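Long-range contacts in PKS (Streptomyces albus, PDB 4OQJ), which probably catalyses acyl-chain elongation by condensation, as the ketosynthase region of a polyketide synthase in oxazolomycin biosynthesis: residues A[391-396]-A[421-426]; A[428-433]-A[446-451]; A[470-475]-A[509-514]. One frame throughout, in Å; residues are numbered along the deposited sequence.

Following the chain from its N-terminal side, contact 1 closes a loop of 24 residues, returning the chain to the end of helix 376-390. Contact 2 opens only after contact 1 has closed and joins two neighbouring strands as a hairpin; contact 3 comes later still and spans a largely helical insertion. The three loops therefore stand in series, neither nesting nor crossing. Contacts 1 and 2 nevertheless meet in space, their centres about 11 Å apart, where R391 and E449 form a salt bridge between the exit of helix 376-390 and the large mixed sheet. Contact 3 stands apart, its centre about 39 Å from that of contact 2, and belongs to a separate three-stranded sheet.

Contact 1 (A[391-396]-A[421-426]); sequences RTLVPS and EWPAGP
A two-stranded antiparallel sheet, immediately beyond helix 376-390, joins R391 to W422: W422 N donates a straight hydrogen bond (172°) to R391 O, 2.9 Å away. R391, with positive phi, is the C-prime residue of the Schellman motif that ends the helix. Next to it, T392 and E421 form a non-hydrogen-bonded pair with their CA atoms 4.6 Å apart, and L393 bonds K420 through the backbone. The W422 side chain lies across that of L393 at about a right angle. L393 CD2 sits over one face of the indole, 3.9 Å from the centroid of the five-membered ring, a CH-pi contact. The other methyl, L393 CD1, reaches P423 CD more loosely at 4.3 Å. W422 CB points toward 391-396, and CG, anti to the backbone N (chi1 -171°), lies beside the carbonyl carbon, where L393 CD2 meets it. Around this pair, M387 of the helix touches both L393 and W422. The R391 guanidinium leads off to a salt bridge with E449. Because W422 N is bonded to R391 and the indole NE1 to S324 OG, the buried meeting of L393 and W422 can be purely apolar, methyl against ring face.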
ATOM      1  N   ARG A 391     -31.455  -4.457   3.675  1.00 22.81           N
ATOM      2  CA  ARG A 391     -31.984  -5.817   3.447  1.00 24.10           C
ATOM      3  C   ARG A 391     -32.842  -5.851   2.190  1.00 24.59           C
ATOM      4  O   ARG A 391     -33.977  -6.362   2.166  1.00 25.95           O
ATOM      5  CB  ARG A 391     -32.762  -6.310   4.673  1.00 28.77           C
ATOM      6  CG  ARG A 391     -31.837  -6.795   5.802  1.00 38.50           C
ATOM      7  CD  ARG A 391     -32.101  -6.113   7.144  1.00 56.17           C
ATOM      8  NE  ARG A 391     -33.174  -6.760   7.908  1.00 70.58           N
ATOM      9  CZ  ARG A 391     -32.995  -7.635   8.901  1.00 76.29           C
ATOM     10  NH1 ARG A 391     -31.776  -7.999   9.290  1.00 73.85           N
ATOM     11  NH2 ARG A 391     -34.052  -8.150   9.518  1.00 79.00           N
ATOM     12  N   THR A 392     -32.263  -5.297   1.136  1.00 23.63           N
ATOM     13  CA  THR A 392     -32.944  -5.117  -0.129  1.00 27.92           C
ATOM     14  C   THR A 392     -32.011  -5.425  -1.299  1.00 28.48           C
ATOM     15  O   THR A 392     -30.916  -4.858  -1.404  1.00 26.56           O
ATOM     16  CB  THR A 392     -33.465  -3.677  -0.242  1.00 27.77           C
ATOM     17  OG1 THR A 392     -34.374  -3.417   0.841  1.00 24.60           O
ATOM     18  CG2 THR A 392     -34.152  -3.451  -1.567  1.00 29.27           C
ATOM     19  N   LEU A 393     -32.436  -6.334  -2.169  1.00 24.21           N
ATOM     20  CA  LEU A 393     -31.725  -6.588  -3.408  1.00 23.04           C
ATOM     21  C   LEU A 393     -32.145  -5.534  -4.415  1.00 23.81           C
ATOM     22  O   LEU A 393     -33.286  -5.067  -4.359  1.00 25.03           O
ATOM     23  CB  LEU A 393     -32.031  -7.986  -3.950  1.00 24.83           C
ATOM     24  CG  LEU A 393     -31.577  -9.207  -3.142  1.00 31.47           C
ATOM     25  CD1 LEU A 393     -32.146 -10.495  -3.754  1.00 33.03           C
ATOM     26  CD2 LEU A 393     -30.068  -9.288  -3.067  1.00 26.43           C
ATOM     27  N   VAL A 394     -31.247  -5.180  -5.334  1.00 20.75           N
ATOM     28  CA  VAL A 394     -31.550  -4.224  -6.395  1.00 20.63           C
ATOM     29  C   VAL A 394     -31.144  -4.780  -7.768  1.00 20.44           C
ATOM     30  O   VAL A 394     -30.349  -5.716  -7.851  1.00 20.02           O
ATOM     31  CB  VAL A 394     -30.845  -2.866  -6.175  1.00 20.00           C
ATOM     32  CG1 VAL A 394     -31.218  -2.256  -4.816  1.00 19.59           C
ATOM     33  CG2 VAL A 394     -29.320  -3.018  -6.310  1.00 19.41           C
ATOM     34  N   PRO A 395     -31.696  -4.204  -8.851  1.00 22.15           N
ATOM     35  CA  PRO A 395     -31.441  -4.727 -10.193  1.00 21.50           C
ATOM     36  C   PRO A 395     -30.016  -4.515 -10.680  1.00 20.78           C
ATOM     37  O   PRO A 395     -29.364  -3.528 -10.325  1.00 18.40           O
ATOM     38  CB  PRO A 395     -32.405  -3.928 -11.080  1.00 24.36           C
ATOM     39  CG  PRO A 395     -33.431  -3.389 -10.172  1.00 28.04           C
ATOM     40  CD  PRO A 395     -32.725  -3.151  -8.872  1.00 24.58           C
ATOM     41  N   SER A 396     -29.557  -5.470 -11.481  1.00 19.67           N
ATOM     42  CA  SER A 396     -28.436  -5.283 -12.381  1.00 20.09           C
ATOM     43  C   SER A 396     -29.066  -4.920 -13.727  1.00 21.02           C
ATOM     44  O   SER A 396     -29.975  -5.604 -14.182  1.00 20.85           O
ATOM     45  CB  SER A 396     -27.591  -6.558 -12.460  1.00 23.11           C
ATOM     46  OG  SER A 396     -26.340  -6.315 -13.081  1.00 24.15           O
ATOM     47  N   GLU A 421     -37.181  -7.466  -1.283  1.00 30.28           N
ATOM     48  CA  GLU A 421     -36.616  -7.846  -0.003  1.00 30.66           C
ATOM     49  C   GLU A 421     -35.548  -8.901  -0.227  1.00 29.46           C
ATOM     50  O   GLU A 421     -35.694  -9.794  -1.069  1.00 29.04           O
ATOM     51  CB  GLU A 421     -37.678  -8.381   0.966  1.00 39.72           C
ATOM     52  CG  GLU A 421     -37.135  -8.562   2.391  1.00 54.76           C
ATOM     53  CD  GLU A 421     -38.059  -9.354   3.299  1.00 71.28           C
ATOM     54  OE1 GLU A 421     -39.256  -9.496   2.968  1.00 81.12           O
ATOM     55  OE2 GLU A 421     -37.580  -9.838   4.350  1.00 69.68           O
ATOM     56  N   TRP A 422     -34.462  -8.756   0.520  1.00 27.84           N
ATOM     57  CA  TRP A 422     -33.378  -9.715   0.521  1.00 27.63           C
ATOM     58  C   TRP A 422     -33.805 -10.818   1.482  1.00 32.31           C
ATOM     59  O   TRP A 422     -33.910 -10.568   2.684  1.00 33.09           O
ATOM     60  CB  TRP A 422     -32.080  -9.026   0.959  1.00 25.06           C
ATOM     61  CG  TRP A 422     -30.835  -9.832   0.799  1.00 26.40           C
ATOM     62  CD1 TRP A 422     -30.718 -11.195   0.817  1.00 28.91           C
ATOM     63  CD2 TRP A 422     -29.518  -9.317   0.597  1.00 22.66           C
ATOM     64  NE1 TRP A 422     -29.403 -11.555   0.639  1.00 26.66           N
ATOM     65  CE2 TRP A 422     -28.648 -10.421   0.499  1.00 24.36           C
ATOM     66  CE3 TRP A 422     -28.991  -8.027   0.491  1.00 21.44           C
ATOM     67  CZ2 TRP A 422     -27.275 -10.273   0.303  1.00 24.54           C
ATOM     68  CZ3 TRP A 422     -27.634  -7.877   0.300  1.00 19.18           C
ATOM     69  CH2 TRP A 422     -26.787  -8.997   0.200  1.00 22.05           C
ATOM     70  N   PRO A 423     -34.109 -12.024   0.962  1.00 31.58           N
ATOM     71  CA  PRO A 423     -34.672 -13.040   1.859  1.00 36.28           C
ATOM     72  C   PRO A 423     -33.724 -13.405   2.999  1.00 35.19           C
ATOM     73  O   PRO A 423     -32.504 -13.452   2.813  1.00 32.40           O
ATOM     74  CB  PRO A 423     -34.904 -14.247   0.931  1.00 35.90           C
ATOM     75  CG  PRO A 423     -34.913 -13.688  -0.451  1.00 35.39           C
ATOM     76  CD  PRO A 423     -33.951 -12.542  -0.412  1.00 30.22           C
ATOM     77  N   ALA A 424     -34.288 -13.632   4.177  1.00 34.62           N
ATOM     78  CA  ALA A 424     -33.518 -14.133   5.304  1.00 38.00           C
ATOM     79  C   ALA A 424     -33.025 -15.556   5.013  1.00 39.76           C
ATOM     80  O   ALA A 424     -33.633 -16.278   4.224  1.00 37.68           O
ATOM     81  CB  ALA A 424     -34.362 -14.104   6.570  1.00 38.39           C
ATOM     82  N   GLY A 425     -31.923 -15.945   5.648  1.00 40.03           N
ATOM     83  CA  GLY A 425     -31.360 -17.273   5.484  1.00 41.47           C
ATOM     84  C   GLY A 425     -30.981 -17.873   6.827  1.00 38.88           C
ATOM     85  O   GLY A 425     -31.272 -17.295   7.875  1.00 36.79           O
ATOM     86  N   PRO A 426     -30.348 -19.055   6.806  1.00 38.85           N
ATOM     87  CA  PRO A 426     -29.851 -19.707   8.026  1.00 40.85           C
ATOM     88  C   PRO A 426     -28.684 -18.970   8.686  1.00 39.95           C
ATOM     89  O   PRO A 426     -28.401 -19.211   9.857  1.00 41.05           O
ATOM     90  CB  PRO A 426     -29.413 -21.094   7.538  1.00 43.89           C
ATOM     91  CG  PRO A 426     -29.347 -21.005   6.063  1.00 42.52           C
ATOM     92  CD  PRO A 426     -30.279 -19.937   5.630  1.00 38.00           C
TER

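Contact 2 (A[428-433]-A[446-451]); sequences PRRAGV and IVEEPP
R429 and E449 meet with their flat groups nearly perpendicular, the guanidinium and carboxylate planes 80° apart, whereas in the next pair, R430 and E448, the planes are only 17° apart. In the first, E449 OE2 takes two donors from one residue: R429 N on its anti side at 2.7 Å, and R429 NH1 on its syn side at 2.9 Å. E449 N in turn bonds R429 O at 3.0 Å, joining the residues through the backbone as well. E449 CG lies between its backbone N and carbonyl carbon (chi1 65°), the extended chain then carrying the carboxylate across to R429. E449 OE1 is engaged by R391, so this buried carboxylate probably offsets two neighbouring positive charges. In the second pair the side chains run side by side, R430 NE pointing almost straight at E448 OE1, 2.6 Å away; R430 NH2 adds a weak bond. R430 and E448 pair within the hairpin of strands 430-436 and 441-448, part of the large mixed sheet of the thiolase-type ketosynthase fold; R429 and E449 lie just outside the strand ends. A431 and V447 form a hydrogen-bonded pair, with A431 N to V447 O at 2.8 Å. Their side chains face helix 376-390; I446, on the face shared with R430 and E448, packs against helix 302-316. Ahead of the strand, P428 CB rests 3.6 Å from E448 CD.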
ATOM      1  N   PRO A 428     -26.729 -14.799   8.865  1.00 28.23           N
ATOM      2  CA  PRO A 428     -26.921 -13.404   8.461  1.00 28.87           C
ATOM      3  C   PRO A 428     -26.626 -13.242   6.978  1.00 26.37           C
ATOM      4  O   PRO A 428     -25.854 -14.030   6.424  1.00 24.50           O
ATOM      5  CB  PRO A 428     -25.908 -12.639   9.318  1.00 29.72           C
ATOM      6  CG  PRO A 428     -25.715 -13.484  10.514  1.00 35.33           C
ATOM      7  CD  PRO A 428     -25.839 -14.912  10.030  1.00 32.31           C
ATOM      8  N   ARG A 429     -27.233 -12.249   6.342  1.00 24.73           N
ATOM      9  CA  ARG A 429     -27.015 -12.030   4.926  1.00 24.89           C
ATOM     10  C   ARG A 429     -25.543 -11.725   4.631  1.00 23.03           C
ATOM     11  O   ARG A 429     -24.939 -10.871   5.272  1.00 21.92           O
ATOM     12  CB  ARG A 429     -27.903 -10.898   4.437  1.00 23.23           C
ATOM     13  CG  ARG A 429     -29.400 -11.200   4.586  1.00 24.39           C
ATOM     14  CD  ARG A 429     -30.200  -9.930   4.512  1.00 24.81           C
ATOM     15  NE  ARG A 429     -31.640 -10.173   4.556  1.00 27.43           N
ATOM     16  CZ  ARG A 429     -32.329 -10.399   5.669  1.00 30.32           C
ATOM     17  NH1 ARG A 429     -31.714 -10.432   6.847  1.00 29.33           N
ATOM     18  NH2 ARG A 429     -33.644 -10.590   5.604  1.00 30.29           N
ATOM     19  N   ARG A 430     -24.974 -12.432   3.658  1.00 21.16           N
ATOM     20  CA  ARG A 430     -23.579 -12.248   3.294  1.00 18.97           C
ATOM     21  C   ARG A 430     -23.427 -12.056   1.796  1.00 19.28           C
ATOM     22  O   ARG A 430     -24.140 -12.688   0.995  1.00 18.95           O
ATOM     23  CB  ARG A 430     -22.741 -13.439   3.741  1.00 20.96           C
ATOM     24  CG  ARG A 430     -22.619 -13.584   5.235  1.00 23.80           C
ATOM     25  CD  ARG A 430     -22.133 -14.972   5.610  1.00 25.49           C
ATOM     26  NE  ARG A 430     -21.987 -15.091   7.053  1.00 24.58           N
ATOM     27  CZ  ARG A 430     -21.790 -16.230   7.701  1.00 27.57           C
ATOM     28  NH1 ARG A 430     -21.717 -17.383   7.041  1.00 26.18           N
ATOM     29  NH2 ARG A 430     -21.669 -16.210   9.020  1.00 30.83           N
ATOM     30  N   ALA A 431     -22.477 -11.199   1.436  1.00 16.71           N
ATOM     31  CA  ALA A 431     -22.174 -10.906   0.052  1.00 15.93           C
ATOM     32  C   ALA A 431     -20.685 -10.974  -0.223  1.00 16.43           C
ATOM     33  O   ALA A 431     -19.853 -10.833   0.689  1.00 14.45           O
ATOM     34  CB  ALA A 431     -22.701  -9.524  -0.323  1.00 15.98           C
ATOM     35  N   GLY A 432     -20.358 -11.176  -1.497  1.00 14.44           N
ATOM     36  CA  GLY A 432     -19.002 -10.991  -1.976  1.00 15.20           C
ATOM     37  C   GLY A 432     -18.909  -9.792  -2.910  1.00 13.71           C
ATOM     38  O   GLY A 432     -19.855  -9.472  -3.637  1.00 15.41           O
ATOM     39  N   VAL A 433     -17.761  -9.136  -2.889  1.00 12.07           N
ATOM     40  CA  VAL A 433     -17.483  -8.021  -3.771  1.00 11.63           C
ATOM     41  C   VAL A 433     -16.136  -8.232  -4.447  1.00 11.81           C
ATOM     42  O   VAL A 433     -15.108  -8.331  -3.763  1.00 13.84           O
ATOM     43  CB  VAL A 433     -17.454  -6.695  -3.004  1.00 12.31           C
ATOM     44  CG1 VAL A 433     -17.310  -5.530  -3.972  1.00 11.70           C
ATOM     45  CG2 VAL A 433     -18.684  -6.549  -2.148  1.00 12.53           C
ATOM     46  N   ILE A 446     -15.518  -9.987   1.646  1.00 12.48           N
ATOM     47  CA  ILE A 446     -16.731 -10.617   2.154  1.00 13.78           C
ATOM     48  C   ILE A 446     -17.373  -9.657   3.130  1.00 14.54           C
ATOM     49  O   ILE A 446     -16.732  -9.208   4.090  1.00 14.85           O
ATOM     50  CB  ILE A 446     -16.457 -11.949   2.871  1.00 18.62           C
ATOM     51  CG1 ILE A 446     -15.713 -12.930   1.942  1.00 21.43           C
ATOM     52  CG2 ILE A 446     -17.768 -12.550   3.406  1.00 20.14           C
ATOM     53  CD1 ILE A 446     -16.438 -13.275   0.665  1.00 22.12           C
ATOM     54  N   VAL A 447     -18.636  -9.351   2.879  1.00 13.69           N
ATOM     55  CA  VAL A 447     -19.377  -8.368   3.672  1.00 17.12           C
ATOM     56  C   VAL A 447     -20.645  -9.014   4.225  1.00 19.91           C
ATOM     57  O   VAL A 447     -21.328  -9.750   3.510  1.00 19.90           O
ATOM     58  CB  VAL A 447     -19.772  -7.120   2.838  1.00 21.38           C
ATOM     59  CG1 VAL A 447     -20.298  -6.039   3.740  1.00 21.93           C
ATOM     60  CG2 VAL A 447     -18.588  -6.589   2.044  1.00 26.01           C
ATOM     61  N   GLU A 448     -20.946  -8.731   5.493  1.00 16.24           N
ATOM     62  CA  GLU A 448     -22.145  -9.229   6.161  1.00 17.64           C
ATOM     63  C   GLU A 448     -23.029  -8.071   6.650  1.00 21.08           C
ATOM     64  O   GLU A 448     -22.557  -6.950   6.930  1.00 17.14           O
ATOM     65  CB  GLU A 448     -21.744 -10.134   7.328  1.00 17.87           C
ATOM     66  CG  GLU A 448     -22.887 -10.855   8.014  1.00 23.71           C
ATOM     67  CD  GLU A 448     -22.396 -11.877   9.035  1.00 28.51           C
ATOM     68  OE1 GLU A 448     -21.944 -12.972   8.629  1.00 28.63           O
ATOM     69  OE2 GLU A 448     -22.442 -11.579  10.246  1.00 32.40           O
ATOM     70  N   GLU A 449     -24.324  -8.332   6.749  1.00 20.68           N
ATOM     71  CA  GLU A 449     -25.237  -7.321   7.238  1.00 19.88           C
ATOM     72  C   GLU A 449     -24.865  -7.001   8.685  1.00 19.06           C
ATOM     73  O   GLU A 449     -24.278  -7.831   9.380  1.00 19.31           O
ATOM     74  CB  GLU A 449     -26.682  -7.790   7.125  1.00 21.53           C
ATOM     75  CG  GLU A 449     -27.025  -8.985   8.006  1.00 25.65           C
ATOM     76  CD  GLU A 449     -28.508  -9.308   7.953  1.00 29.55           C
ATOM     77  OE1 GLU A 449     -29.306  -8.387   8.228  1.00 30.53           O
ATOM     78  OE2 GLU A 449     -28.874 -10.461   7.625  1.00 28.85           O
ATOM     79  N   PRO A 450     -25.167  -5.781   9.129  1.00 19.42           N
ATOM     80  CA  PRO A 450     -24.758  -5.423  10.485  1.00 23.26           C
ATOM     81  C   PRO A 450     -25.598  -6.142  11.537  1.00 25.10           C
ATOM     82  O   PRO A 450     -26.713  -6.580  11.238  1.00 23.65           O
ATOM     83  CB  PRO A 450     -24.985  -3.912  10.526  1.00 24.82           C
ATOM     84  CG  PRO A 450     -26.105  -3.682   9.573  1.00 27.00           C
ATOM     85  CD  PRO A 450     -25.934  -4.708   8.474  1.00 22.24           C
ATOM     86  N   PRO A 451     -25.066  -6.275  12.758  1.00 32.85           N
ATOM     87  CA  PRO A 451     -25.862  -6.897  13.821  1.00 38.77           C
ATOM     88  C   PRO A 451     -27.026  -6.004  14.240  1.00 40.54           C
ATOM     89  O   PRO A 451     -26.974  -4.782  14.036  1.00 33.19           O
ATOM     90  CB  PRO A 451     -24.854  -7.075  14.959  1.00 38.89           C
ATOM     91  CG  PRO A 451     -23.813  -6.023  14.710  1.00 32.84           C
ATOM     92  CD  PRO A 451     -23.732  -5.858  13.226  1.00 30.22           C
TER

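Contact 3 (A[470-475]-A[509-514]); sequences SANTPA and VLPYRR
P474 lays CD and CG over one face of the Y512 ring: P474 CD lies 3.8 Å from the centroid of the phenol ring, only 6° off its normal, as a CH-pi contact. P474 CG reaches Y512 CE2 at 3.8 Å on that same face, while A471 O lies at the ring edge, in plane. The backbones of A471 and Y512 join as an antiparallel hydrogen-bonded pair, with A471 N to Y512 O at 2.9 Å and Y512 N to A471 O at 3.1 Å. Alongside, S470 OG accepts from L510 N at 3.0 Å; its position between the backbone N and carbonyl carbon (chi1 67°) turns the hydroxyl toward that amide. L510 CD1 packs against A471 CA at 3.8 Å.

Further out, R513 NE donates to L510 O at 3.0 Å, within the same segment, and R513 NH1 is hydrogen-bonded to W672 O, with a cation-pi contact to W672 besides. T473, at the N-cap of helix 474-490, caps A476 N through OG1, just ahead of P474. The strand pair, with two helices inserted between its strands and strand 536-539 added beyond, forms a small antiparallel sheet, consistent with the flanking alpha/beta subdomain that follows the ketosynthase in modular polyketide synthases.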
ATOM      1  N   SER A 470     -21.848  24.380  13.367  1.00 17.19           N
ATOM      2  CA  SER A 470     -20.850  25.383  13.000  1.00 18.22           C
ATOM      3  C   SER A 470     -20.369  25.162  11.574  1.00 17.08           C
ATOM      4  O   SER A 470     -20.334  24.036  11.074  1.00 16.94           O
ATOM      5  CB  SER A 470     -19.670  25.385  13.988  1.00 21.91           C
ATOM      6  OG  SER A 470     -18.898  24.196  13.942  1.00 19.59           O
ATOM      7  N   ALA A 471     -20.035  26.267  10.921  1.00 18.20           N
ATOM      8  CA  ALA A 471     -19.577  26.251   9.546  1.00 20.61           C
ATOM      9  C   ALA A 471     -18.549  27.358   9.357  1.00 20.16           C
ATOM     10  O   ALA A 471     -18.361  28.199  10.236  1.00 19.29           O
ATOM     11  CB  ALA A 471     -20.743  26.419   8.590  1.00 21.52           C
ATOM     12  N   ASN A 472     -17.885  27.347   8.207  1.00 18.18           N
ATOM     13  CA  ASN A 472     -16.792  28.274   7.952  1.00 18.19           C
ATOM     14  C   ASN A 472     -17.274  29.569   7.296  1.00 20.70           C
ATOM     15  O   ASN A 472     -16.488  30.489   7.110  1.00 23.65           O
ATOM     16  CB  ASN A 472     -15.730  27.616   7.071  1.00 15.91           C
ATOM     17  CG  ASN A 472     -14.390  28.292   7.193  1.00 16.35           C
ATOM     18  OD1 ASN A 472     -13.931  28.585   8.297  1.00 19.17           O
ATOM     19  ND2 ASN A 472     -13.760  28.556   6.066  1.00 18.66           N
ATOM     20  N   THR A 473     -18.561  29.614   6.946  1.00 22.39           N
ATOM     21  CA  THR A 473     -19.203  30.812   6.412  1.00 22.84           C
ATOM     22  C   THR A 473     -20.661  30.866   6.871  1.00 21.69           C
ATOM     23  O   THR A 473     -21.257  29.837   7.173  1.00 24.44           O
ATOM     24  CB  THR A 473     -19.197  30.865   4.855  1.00 24.97           C
ATOM     25  OG1 THR A 473     -20.168  29.948   4.346  1.00 25.89           O
ATOM     26  CG2 THR A 473     -17.816  30.554   4.273  1.00 29.74           C
ATOM     27  N   PRO A 474     -21.252  32.072   6.910  1.00 26.15           N
ATOM     28  CA  PRO A 474     -22.676  32.202   7.245  1.00 27.57           C
ATOM     29  C   PRO A 474     -23.580  31.417   6.315  1.00 27.56           C
ATOM     30  O   PRO A 474     -24.552  30.767   6.740  1.00 24.75           O
ATOM     31  CB  PRO A 474     -22.925  33.708   7.101  1.00 30.04           C
ATOM     32  CG  PRO A 474     -21.632  34.324   7.388  1.00 26.91           C
ATOM     33  CD  PRO A 474     -20.590  33.382   6.834  1.00 25.04           C
ATOM     34  N   ALA A 475     -23.256  31.470   5.027  1.00 33.27           N
ATOM     35  CA  ALA A 475     -24.049  30.780   4.024  1.00 30.54           C
ATOM     36  C   ALA A 475     -24.035  29.278   4.292  1.00 29.05           C
ATOM     37  O   ALA A 475     -25.081  28.613   4.238  1.00 28.07           O
ATOM     38  CB  ALA A 475     -23.530  31.088   2.635  1.00 34.32           C
ATOM     39  N   VAL A 509     -15.071  21.953  14.607  1.00 14.48           N
ATOM     40  CA  VAL A 509     -15.411  23.167  15.364  1.00 16.42           C
ATOM     41  C   VAL A 509     -15.032  24.375  14.535  1.00 15.38           C
ATOM     42  O   VAL A 509     -13.842  24.633  14.331  1.00 17.04           O
ATOM     43  CB  VAL A 509     -14.662  23.230  16.718  1.00 17.81           C
ATOM     44  CG1 VAL A 509     -15.020  24.505  17.481  1.00 18.33           C
ATOM     45  CG2 VAL A 509     -14.975  22.012  17.538  1.00 19.00           C
ATOM     46  N   LEU A 510     -16.023  25.108  14.050  1.00 15.06           N
ATOM     47  CA  LEU A 510     -15.771  26.184  13.094  1.00 16.70           C
ATOM     48  C   LEU A 510     -16.341  27.512  13.616  1.00 20.30           C
ATOM     49  O   LEU A 510     -17.067  27.517  14.609  1.00 19.20           O
ATOM     50  CB  LEU A 510     -16.353  25.804  11.728  1.00 15.00           C
ATOM     51  CG  LEU A 510     -15.651  24.618  11.045  1.00 14.46           C
ATOM     52  CD1 LEU A 510     -16.468  24.083   9.877  1.00 14.70           C
ATOM     53  CD2 LEU A 510     -14.280  25.036  10.554  1.00 13.24           C
ATOM     54  N   PRO A 511     -15.996  28.642  12.962  1.00 18.80           N
ATOM     55  CA  PRO A 511     -16.215  29.968  13.574  1.00 20.10           C
ATOM     56  C   PRO A 511     -17.639  30.527  13.568  1.00 20.71           C
ATOM     57  O   PRO A 511     -17.996  31.260  14.493  1.00 21.31           O
ATOM     58  CB  PRO A 511     -15.316  30.893  12.735  1.00 25.86           C
ATOM     59  CG  PRO A 511     -14.355  29.995  12.044  1.00 29.03           C
ATOM     60  CD  PRO A 511     -15.096  28.727  11.798  1.00 21.26           C
ATOM     61  N   TYR A 512     -18.417  30.258  12.526  1.00 19.43           N
ATOM     62  CA  TYR A 512     -19.808  30.721  12.501  1.00 21.84           C
ATOM     63  C   TYR A 512     -20.669  29.658  13.152  1.00 19.65           C
ATOM     64  O   TYR A 512     -20.766  28.535  12.652  1.00 20.33           O
ATOM     65  CB  TYR A 512     -20.240  31.027  11.068  1.00 24.87           C
ATOM     66  CG  TYR A 512     -19.412  32.150  10.506  1.00 25.25           C
ATOM     67  CD1 TYR A 512     -18.204  31.894   9.867  1.00 22.53           C
ATOM     68  CD2 TYR A 512     -19.804  33.475  10.670  1.00 29.07           C
ATOM     69  CE1 TYR A 512     -17.432  32.919   9.378  1.00 24.78           C
ATOM     70  CE2 TYR A 512     -19.036  34.510  10.181  1.00 27.13           C
ATOM     71  CZ  TYR A 512     -17.852  34.230   9.546  1.00 25.93           C
ATOM     72  OH  TYR A 512     -17.078  35.249   9.056  1.00 32.12           O
ATOM     73  N   ARG A 513     -21.290  30.014  14.268  1.00 18.20           N
ATOM     74  CA  ARG A 513     -21.911  29.027  15.133  1.00 17.97           C
ATOM     75  C   ARG A 513     -23.388  29.273  15.386  1.00 20.50           C
ATOM     76  O   ARG A 513     -23.879  30.409  15.330  1.00 21.35           O
ATOM     77  CB  ARG A 513     -21.168  28.984  16.469  1.00 16.96           C
ATOM     78  CG  ARG A 513     -19.695  28.667  16.305  1.00 16.92           C
ATOM     79  CD  ARG A 513     -18.997  28.451  17.640  1.00 17.18           C
ATOM     80  NE  ARG A 513     -17.578  28.142  17.453  1.00 18.22           N
ATOM     81  CZ  ARG A 513     -16.705  27.959  18.447  1.00 21.22           C
ATOM     82  NH1 ARG A 513     -17.087  28.064  19.710  1.00 21.74           N
ATOM     83  NH2 ARG A 513     -15.442  27.666  18.172  1.00 17.54           N
ATOM     84  N   ARG A 514     -24.088  28.182  15.687  1.00 20.77           N
ATOM     85  CA  ARG A 514     -25.516  28.238  15.966  1.00 21.97           C
ATOM     86  C   ARG A 514     -25.857  27.179  16.978  1.00 20.94           C
ATOM     87  O   ARG A 514     -25.228  26.119  17.009  1.00 21.08           O
ATOM     88  CB  ARG A 514     -26.334  28.036  14.694  1.00 20.69           C
ATOM     89  CG  ARG A 514     -27.849  28.175  14.890  1.00 22.01           C
ATOM     90  CD  ARG A 514     -28.518  28.347  13.553  1.00 24.03           C
ATOM     91  NE  ARG A 514     -28.382  29.716  13.067  1.00 27.67           N
ATOM     92  CZ  ARG A 514     -28.339  30.068  11.784  1.00 30.04           C
ATOM     93  NH1 ARG A 514     -28.404  29.147  10.835  1.00 28.74           N
ATOM     94  NH2 ARG A 514     -28.222  31.353  11.449  1.00 30.14           N
TER